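Local coordinates for C2 domain protein (Ramazzottius varieornatus, PDB 7DF2) that binds calcium ions through a C2 domain of a kind found in tardigrades, and may, like other C2 domains, use them to associate with membranes, at residues G122-D134 / K142-R154. Numbering follows the deposited sequence.
Sequences GVRKIAMRVRAID and KIDNYKCHITGER. With CA (calcium ion), chain D; CA (calcium ion), chain C.
Lys125 lays its CD over one face of the His149 imidazole, a CH-pi contact 3.9 Å from the ring centroid, while Ala127 CB packs against the same ring from an oblique position near ND1. Two residue pairs further along, the Arg129 guanidinium carries Lys147 CD on one face and a water at its edge; that water also accepts from Lys147 NZ, so it mediates between two like charges, and Arg129 NE forms a salt bridge with Asp77. The Arg131 guanidinium meets Asn145 at its edge: NH1 donates to OD1 at 2.9 Å, a somewhat bent bond (147°), with the planes 45° apart. Arg131, with CG anti to the backbone N (chi1 173°) and its chain extended as far as NE, passes obliquely beside the amide, bringing CG as well as NH1 close to OD1. An alanine here would take away that donor, and is likely to leave Asn145 OD1 without this partner and the water held by Lys142 NZ, itself salt-bridged to Asp176 and Glu175, without its link across the strands. On the other face of the sheet, Tyr146 turns its ring edge to Val130 O and Ala132 CB, and Met128 crosses Ile150 at about a right angle, CG 3.8 Å from CD1. Backbone bonds at alternate positions, Ile126–Ile150 to Ala132–Asp144, join the antiparallel strands; a classic beta bulge sets Ile143 and Asp144 opposite Ala132, whose O accepts from both nitrogens. Just beyond, Asp134 OD2 lies 2.3 Å from one calcium ion and 2.7 Å from a second, which OD1 also holds at 2.5 Å; Asp63 and Asp136 share the site. The hairpin belongs to one sheet of the C2 beta sandwich: strand 70-77 flanks 121-136, and Met128, Val130, Tyr146 and Ile150 pack onto strands 41-51 and 181-190 of the second.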
ATOM      1  N   GLY A 122      -5.173 -10.284  17.051  1.00 34.62           N
ATOM      2  CA  GLY A 122      -6.445 -10.052  16.393  1.00 31.78           C
ATOM      3  C   GLY A 122      -6.431  -8.661  15.790  1.00 30.05           C
ATOM      4  O   GLY A 122      -5.932  -7.716  16.404  1.00 40.23           O
ATOM      5  N   VAL A 123      -6.968  -8.539  14.576  0.79 29.76           N
ATOM      6  CA  VAL A 123      -7.103  -7.238  13.932  0.79 28.16           C
ATOM      7  C   VAL A 123      -8.506  -7.095  13.369  0.79 28.66           C
ATOM      8  O   VAL A 123      -9.155  -8.078  12.995  0.79 33.14           O
ATOM      9  CB  VAL A 123      -6.057  -7.013  12.814  0.79 32.92           C
ATOM     10  CG1 VAL A 123      -4.650  -7.007  13.386  0.79 37.75           C
ATOM     11  CG2 VAL A 123      -6.207  -8.065  11.721  0.79 31.97           C
ATOM     12  N   ARG A 124      -8.972  -5.847  13.311  0.79 31.09           N
ATOM     13  CA  ARG A 124     -10.227  -5.503  12.661  0.79 34.07           C
ATOM     14  C   ARG A 124     -10.040  -4.781  11.340  0.79 29.56           C
ATOM     15  O   ARG A 124     -10.917  -4.865  10.481  0.79 34.25           O
ATOM     16  CB  ARG A 124     -11.087  -4.625  13.581  0.79 35.10           C
ATOM     17  CG  ARG A 124     -11.476  -5.309  14.878  0.79 37.70           C
ATOM     18  CD  ARG A 124     -12.353  -4.422  15.738  0.79 41.18           C
ATOM     19  NE  ARG A 124     -12.470  -4.942  17.099  0.79 45.43           N
ATOM     20  CZ  ARG A 124     -13.379  -5.834  17.480  0.79 43.50           C
ATOM     21  NH1 ARG A 124     -13.410  -6.251  18.737  0.79 45.05           N
ATOM     22  NH2 ARG A 124     -14.256  -6.311  16.603  0.79 40.47           N
ATOM     23  N   LYS A 125      -8.920  -4.084  11.161  1.00 33.84           N
ATOM     24  CA  LYS A 125      -8.651  -3.316   9.952  1.00 29.44           C
ATOM     25  C   LYS A 125      -7.167  -3.392   9.643  1.00 28.54           C
ATOM     26  O   LYS A 125      -6.336  -3.194  10.534  1.00 29.98           O
ATOM     27  CB  LYS A 125      -9.052  -1.844  10.128  1.00 32.61           C
ATOM     28  CG  LYS A 125     -10.476  -1.527   9.741  1.00 48.06           C
ATOM     29  CD  LYS A 125     -10.614  -0.079   9.320  1.00 38.02           C
ATOM     30  CE  LYS A 125     -10.308   0.852  10.466  1.00 41.53           C
ATOM     31  NZ  LYS A 125     -10.809   2.212  10.171  1.00 43.16           N
ATOM     32  N   ILE A 126      -6.829  -3.649   8.382  1.00 28.90           N
ATOM     33  CA  ILE A 126      -5.448  -3.608   7.921  1.00 23.11           C
ATOM     34  C   ILE A 126      -5.357  -2.555   6.829  1.00 22.74           C
ATOM     35  O   ILE A 126      -6.119  -2.594   5.856  1.00 26.17           O
ATOM     36  CB  ILE A 126      -4.984  -4.979   7.398  1.00 19.82           C
ATOM     37  CG1 ILE A 126      -4.967  -5.999   8.540  1.00 26.51           C
ATOM     38  CG2 ILE A 126      -3.613  -4.886   6.744  1.00 19.97           C
ATOM     39  CD1 ILE A 126      -4.706  -7.416   8.080  1.00 27.61           C
ATOM     40  N   ALA A 127      -4.431  -1.621   6.985  1.00 21.10           N
ATOM     41  CA  ALA A 127      -4.302  -0.501   6.061  1.00 24.21           C
ATOM     42  C   ALA A 127      -3.221  -0.808   5.035  1.00 22.49           C
ATOM     43  O   ALA A 127      -2.045  -0.940   5.388  1.00 22.55           O
ATOM     44  CB  ALA A 127      -3.973   0.783   6.812  1.00 24.16           C
ATOM     45  N   MET A 128      -3.618  -0.926   3.774  1.00 19.62           N
ATOM     46  CA  MET A 128      -2.651  -0.920   2.683  1.00 19.82           C
ATOM     47  C   MET A 128      -2.219   0.527   2.470  1.00 20.05           C
ATOM     48  O   MET A 128      -3.068   1.394   2.235  1.00 22.46           O
ATOM     49  CB  MET A 128      -3.275  -1.503   1.418  1.00 17.50           C
ATOM     50  CG  MET A 128      -3.601  -2.983   1.550  1.00 21.05           C
ATOM     51  SD  MET A 128      -4.254  -3.664   0.016  1.00 27.05           S
ATOM     52  CE  MET A 128      -5.942  -3.081   0.018  1.00 25.87           C
ATOM     53  N   ARG A 129      -0.920   0.798   2.611  1.00 17.64           N
ATOM     54  CA  ARG A 129      -0.387   2.158   2.541  1.00 15.65           C
ATOM     55  C   ARG A 129       0.545   2.262   1.343  1.00 19.60           C
ATOM     56  O   ARG A 129       1.403   1.398   1.146  1.00 18.75           O
ATOM     57  CB  ARG A 129       0.368   2.538   3.822  1.00 17.25           C
ATOM     58  CG  ARG A 129      -0.512   2.660   5.057  1.00 20.97           C
ATOM     59  CD  ARG A 129       0.285   3.268   6.206  1.00 21.81           C
ATOM     60  NE  ARG A 129      -0.527   3.381   7.412  1.00 26.73           N
ATOM     61  CZ  ARG A 129      -1.257   4.445   7.727  1.00 30.61           C
ATOM     62  NH1 ARG A 129      -1.284   5.509   6.926  1.00 25.50           N
ATOM     63  NH2 ARG A 129      -1.961   4.448   8.850  1.00 26.69           N
ATOM     64  N   VAL A 130       0.387   3.324   0.550  1.00 17.08           N
ATOM     65  CA  VAL A 130       1.292   3.617  -0.555  1.00 18.37           C
ATOM     66  C   VAL A 130       1.641   5.094  -0.491  1.00 15.60           C
ATOM     67  O   VAL A 130       0.774   5.937  -0.232  1.00 17.66           O
ATOM     68  CB  VAL A 130       0.674   3.286  -1.935  1.00 16.27           C
ATOM     69  CG1 VAL A 130       1.604   3.721  -3.073  1.00 18.18           C
ATOM     70  CG2 VAL A 130       0.371   1.794  -2.058  1.00 18.07           C
ATOM     71  N   ARG A 131       2.910   5.407  -0.709  1.00 15.70           N
ATOM     72  CA  ARG A 131       3.324   6.798  -0.848  1.00 18.84           C
ATOM     73  C   ARG A 131       4.073   6.968  -2.161  1.00 19.36           C
ATOM     74  O   ARG A 131       4.970   6.180  -2.486  1.00 18.07           O
ATOM     75  CB  ARG A 131       4.193   7.249   0.329  1.00 17.14           C
ATOM     76  CG  ARG A 131       4.797   8.663   0.141  1.00 17.95           C
ATOM     77  CD  ARG A 131       5.519   9.086   1.425  1.00 24.02           C
ATOM     78  NE  ARG A 131       6.184  10.377   1.308  1.00 28.61           N
ATOM     79  CZ  ARG A 131       5.592  11.546   1.538  1.00 27.62           C
ATOM     80  NH1 ARG A 131       4.319  11.588   1.895  1.00 28.56           N
ATOM     81  NH2 ARG A 131       6.277  12.674   1.415  1.00 30.63           N
ATOM     82  N   ALA A 132       3.703   7.996  -2.916  1.00 19.76           N
ATOM     83  CA  ALA A 132       4.365   8.311  -4.170  1.00 16.86           C
ATOM     84  C   ALA A 132       4.913   9.726  -4.098  1.00 17.32           C
ATOM     85  O   ALA A 132       4.197  10.652  -3.712  1.00 19.71           O
ATOM     86  CB  ALA A 132       3.400   8.177  -5.356  1.00 16.51           C
ATOM     87  N   ILE A 133       6.181   9.895  -4.469  1.00 18.70           N
ATOM     88  CA  ILE A 133       6.778  11.223  -4.577  1.00 17.46           C
ATOM     89  C   ILE A 133       7.443  11.321  -5.939  1.00 18.78           C
ATOM     90  O   ILE A 133       7.810  10.320  -6.558  1.00 18.99           O
ATOM     91  CB  ILE A 133       7.804  11.549  -3.459  1.00 19.32           C
ATOM     92  CG1 ILE A 133       8.999  10.601  -3.522  1.00 23.05           C
ATOM     93  CG2 ILE A 133       7.167  11.434  -2.089  1.00 19.78           C
ATOM     94  CD1 ILE A 133      10.239  11.199  -4.150  1.00 29.30           C
ATOM     95  N   ASP A 134       7.568  12.554  -6.412  1.00 18.11           N
ATOM     96  CA  ASP A 134       8.365  12.868  -7.589  1.00 17.58           C
ATOM     97  C   ASP A 134       9.750  13.275  -7.105  1.00 18.58           C
ATOM     98  O   ASP A 134       9.878  14.187  -6.281  1.00 19.64           O
ATOM     99  CB  ASP A 134       7.709  13.999  -8.386  1.00 19.35           C
ATOM    100  CG  ASP A 134       8.680  14.683  -9.334  1.00 19.46           C
ATOM    101  OD1 ASP A 134       9.281  13.979 -10.155  1.00 18.84           O
ATOM    102  OD2 ASP A 134       8.851  15.920  -9.259  1.00 18.71           O
ATOM    103  N   LYS A 142       5.908  15.754  -3.245  1.00 18.85           N
ATOM    104  CA  LYS A 142       4.893  14.750  -2.921  1.00 15.85           C
ATOM    105  C   LYS A 142       3.831  14.639  -4.013  1.00 18.93           C
ATOM    106  O   LYS A 142       3.265  15.647  -4.467  1.00 19.16           O
ATOM    107  CB  LYS A 142       4.237  15.071  -1.576  1.00 18.05           C
ATOM    108  CG  LYS A 142       3.088  14.130  -1.196  1.00 20.97           C
ATOM    109  CD  LYS A 142       2.317  14.680   0.014  1.00 23.91           C
ATOM    110  CE  LYS A 142       1.276  13.689   0.499  1.00 27.77           C
ATOM    111  NZ  LYS A 142       0.570  14.223   1.702  1.00 30.93           N
ATOM    112  N   ILE A 143       3.586  13.405  -4.461  1.00 16.97           N
ATOM    113  CA  ILE A 143       2.460  13.128  -5.341  1.00 14.62           C
ATOM    114  C   ILE A 143       1.255  12.866  -4.453  1.00 19.52           C
ATOM    115  O   ILE A 143       0.311  13.663  -4.443  1.00 20.69           O
ATOM    116  CB  ILE A 143       2.760  11.976  -6.315  1.00 18.71           C
ATOM    117  CG1 ILE A 143       3.852  12.436  -7.277  1.00 19.43           C
ATOM    118  CG2 ILE A 143       1.520  11.607  -7.117  1.00 20.25           C
ATOM    119  CD1 ILE A 143       4.512  11.330  -8.010  1.00 19.67           C
ATOM    120  N   ASP A 144       1.279  11.785  -3.674  1.00 17.49           N
ATOM    121  CA  ASP A 144       0.221  11.589  -2.688  1.00 18.27           C
ATOM    122  C   ASP A 144       0.561  10.419  -1.780  1.00 16.91           C
ATOM    123  O   ASP A 144       1.469   9.625  -2.051  1.00 19.61           O
ATOM    124  CB  ASP A 144      -1.150  11.357  -3.332  1.00 18.28           C
ATOM    125  CG  ASP A 144      -2.248  12.190  -2.662  1.00 19.88           C
ATOM    126  OD1 ASP A 144      -2.156  12.368  -1.432  1.00 22.06           O
ATOM    127  OD2 ASP A 144      -3.179  12.674  -3.356  1.00 21.80           O
ATOM    128  N   ASN A 145      -0.189  10.351  -0.677  1.00 19.11           N
ATOM    129  CA  ASN A 145      -0.317   9.159   0.152  1.00 19.03           C
ATOM    130  C   ASN A 145      -1.668   8.515  -0.149  1.00 20.38           C
ATOM    131  O   ASN A 145      -2.664   9.208  -0.383  1.00 21.42           O
ATOM    132  CB  ASN A 145      -0.228   9.497   1.645  1.00 20.96           C
ATOM    133  CG  ASN A 145       1.124  10.066   2.055  1.00 21.81           C
ATOM    134  OD1 ASN A 145       2.158   9.713   1.496  1.00 22.88           O
ATOM    135  ND2 ASN A 145       1.117  10.939   3.057  1.00 23.17           N
ATOM    136  N   TYR A 146      -1.706   7.185  -0.133  1.00 19.49           N
ATOM    137  CA  TYR A 146      -2.911   6.429  -0.457  1.00 18.29           C
ATOM    138  C   TYR A 146      -3.111   5.382   0.626  1.00 23.35           C
ATOM    139  O   TYR A 146      -2.163   4.681   0.977  1.00 19.07           O
ATOM    140  CB  TYR A 146      -2.781   5.744  -1.835  1.00 15.93           C
ATOM    141  CG  TYR A 146      -2.323   6.654  -2.946  1.00 19.37           C
ATOM    142  CD1 TYR A 146      -0.968   6.949  -3.122  1.00 18.05           C
ATOM    143  CD2 TYR A 146      -3.234   7.203  -3.841  1.00 18.81           C
ATOM    144  CE1 TYR A 146      -0.544   7.786  -4.134  1.00 18.79           C
ATOM    145  CE2 TYR A 146      -2.819   8.048  -4.867  1.00 19.66           C
ATOM    146  CZ  TYR A 146      -1.478   8.339  -5.009  1.00 19.47           C
ATOM    147  OH  TYR A 146      -1.062   9.182  -6.024  1.00 18.06           O
ATOM    148  N   LYS A 147      -4.326   5.283   1.166  1.00 22.30           N
ATOM    149  CA  LYS A 147      -4.624   4.283   2.190  1.00 23.26           C
ATOM    150  C   LYS A 147      -5.961   3.630   1.891  1.00 29.23           C
ATOM    151  O   LYS A 147      -6.962   4.319   1.669  1.00 26.71           O
ATOM    152  CB  LYS A 147      -4.645   4.899   3.596  1.00 22.90           C
ATOM    153  CG  LYS A 147      -4.956   3.902   4.710  1.00 23.09           C
ATOM    154  CD  LYS A 147      -4.737   4.519   6.088  1.00 26.30           C
ATOM    155  CE  LYS A 147      -5.924   5.386   6.501  1.00 34.03           C
ATOM    156  NZ  LYS A 147      -5.699   6.026   7.831  1.00 27.76           N
ATOM    157  N   CYS A 148      -5.958   2.302   1.915  0.56 23.15           N
ATOM    158  CA  CYS A 148      -7.094   1.448   1.611  0.56 22.19           C
ATOM    159  C   CYS A 148      -7.170   0.400   2.713  0.56 24.18           C
ATOM    160  O   CYS A 148      -6.144  -0.188   3.069  0.56 23.66           O
ATOM    161  CB  CYS A 148      -6.895   0.788   0.246  0.56 24.25           C
ATOM    162  SG  CYS A 148      -8.162  -0.314  -0.295  0.56 39.64           S
ATOM    163  N   HIS A 149      -8.360   0.169   3.268  1.00 21.61           N
ATOM    164  CA  HIS A 149      -8.484  -0.777   4.367  1.00 24.60           C
ATOM    165  C   HIS A 149      -8.960  -2.153   3.921  1.00 24.81           C
ATOM    166  O   HIS A 149      -9.863  -2.281   3.094  1.00 29.97           O
ATOM    167  CB  HIS A 149      -9.455  -0.231   5.413  1.00 25.49           C
ATOM    168  CG  HIS A 149      -8.959   0.999   6.101  1.00 28.49           C
ATOM    169  ND1 HIS A 149      -7.760   1.032   6.779  1.00 33.25           N
ATOM    170  CD2 HIS A 149      -9.496   2.234   6.218  1.00 34.35           C
ATOM    171  CE1 HIS A 149      -7.581   2.240   7.286  1.00 34.30           C
ATOM    172  NE2 HIS A 149      -8.621   2.987   6.960  1.00 35.58           N
ATOM    173  N   ILE A 150      -8.362  -3.181   4.503  1.00 24.41           N
ATOM    174  CA  ILE A 150      -8.867  -4.542   4.409  1.00 24.14           C
ATOM    175  C   ILE A 150      -9.658  -4.817   5.679  1.00 25.34           C
ATOM    176  O   ILE A 150      -9.164  -4.579   6.789  1.00 26.93           O
ATOM    177  CB  ILE A 150      -7.720  -5.553   4.240  1.00 25.68           C
ATOM    178  CG1 ILE A 150      -6.924  -5.277   2.961  1.00 23.14           C
ATOM    179  CG2 ILE A 150      -8.251  -6.978   4.245  1.00 25.00           C
ATOM    180  CD1 ILE A 150      -5.520  -5.873   3.002  1.00 23.21           C
ATOM    181  N   THR A 151     -10.890  -5.296   5.519  1.00 29.20           N
ATOM    182  CA  THR A 151     -11.724  -5.715   6.637  1.00 31.48           C
ATOM    183  C   THR A 151     -12.343  -7.064   6.295  1.00 36.89           C
ATOM    184  O   THR A 151     -12.388  -7.473   5.130  1.00 32.89           O
ATOM    185  CB  THR A 151     -12.819  -4.684   6.969  1.00 31.50           C
ATOM    186  OG1 THR A 151     -13.694  -4.531   5.846  1.00 38.95           O
ATOM    187  CG2 THR A 151     -12.201  -3.327   7.318  1.00 28.61           C
ATOM    188  N   GLY A 152     -12.826  -7.758   7.325  1.00 33.16           N
ATOM    189  CA  GLY A 152     -13.134  -9.168   7.202  1.00 30.92           C
ATOM    190  C   GLY A 152     -14.584  -9.593   7.232  1.00 36.27           C
ATOM    191  O   GLY A 152     -14.850 -10.793   7.351  1.00 38.29           O
ATOM    192  N   GLU A 153     -15.536  -8.665   7.125  1.00 39.37           N
ATOM    193  CA  GLU A 153     -16.939  -9.059   7.228  1.00 53.53           C
ATOM    194  C   GLU A 153     -17.375  -9.875   6.011  1.00 50.47           C
ATOM    195  O   GLU A 153     -17.863 -11.003   6.157  1.00 54.81           O
ATOM    196  CB  GLU A 153     -17.817  -7.818   7.449  1.00 44.18           C
ATOM    197  CG  GLU A 153     -18.154  -6.978   6.215  1.00 66.44           C
ATOM    198  CD  GLU A 153     -16.967  -6.172   5.710  1.00 61.41           C
ATOM    199  OE1 GLU A 153     -16.035  -5.918   6.504  1.00 58.51           O
ATOM    200  OE2 GLU A 153     -16.957  -5.817   4.512  1.00 56.40           O
ATOM    201  N   ARG A 154     -17.153  -9.356   4.801  1.00 41.96           N
ATOM    202  CA  ARG A 154     -17.582 -10.067   3.601  1.00 45.01           C
ATOM    203  C   ARG A 154     -16.598 -11.158   3.212  1.00 48.13           C
ATOM    204  O   ARG A 154     -17.005 -12.271   2.860  1.00 50.24           O
ATOM    205  CB  ARG A 154     -17.742  -9.090   2.437  1.00 42.29           C
ATOM    206  CG  ARG A 154     -19.000  -8.265   2.479  1.00 57.64           C
ATOM    207  CD  ARG A 154     -20.075  -8.880   1.616  1.00 51.29           C
ATOM    208  NE  ARG A 154     -21.063  -7.877   1.263  1.00 58.99           N
ATOM    209  CZ  ARG A 154     -21.505  -7.662   0.032  1.00 42.02           C
ATOM    210  NH1 ARG A 154     -21.063  -8.401  -0.977  1.00 54.29           N
ATOM    211  NH2 ARG A 154     -22.398  -6.710  -0.181  1.00 40.19           N
TER
HETATM  212 CA    CA D 302      11.074  15.561 -10.720  1.00 19.08          CA
HETATM  213 CA    CA C 301       9.068  18.245  -9.267  1.00 19.47          CA
HETATM  214  O   HOH W   1     -12.417  -7.058   9.902  1.00 34.77           O
HETATM  215  O   HOH W   2      -3.380   7.473   7.372  1.00 29.10           O
HETATM  216  O   HOH W   3       3.023  13.878   3.439  1.00 24.45           O
HETATM  217  O   HOH W   4       9.425  20.606  -9.486  1.00 22.89           O
HETATM  218  O   HOH W   5      13.125  16.532 -11.545  1.00 21.90           O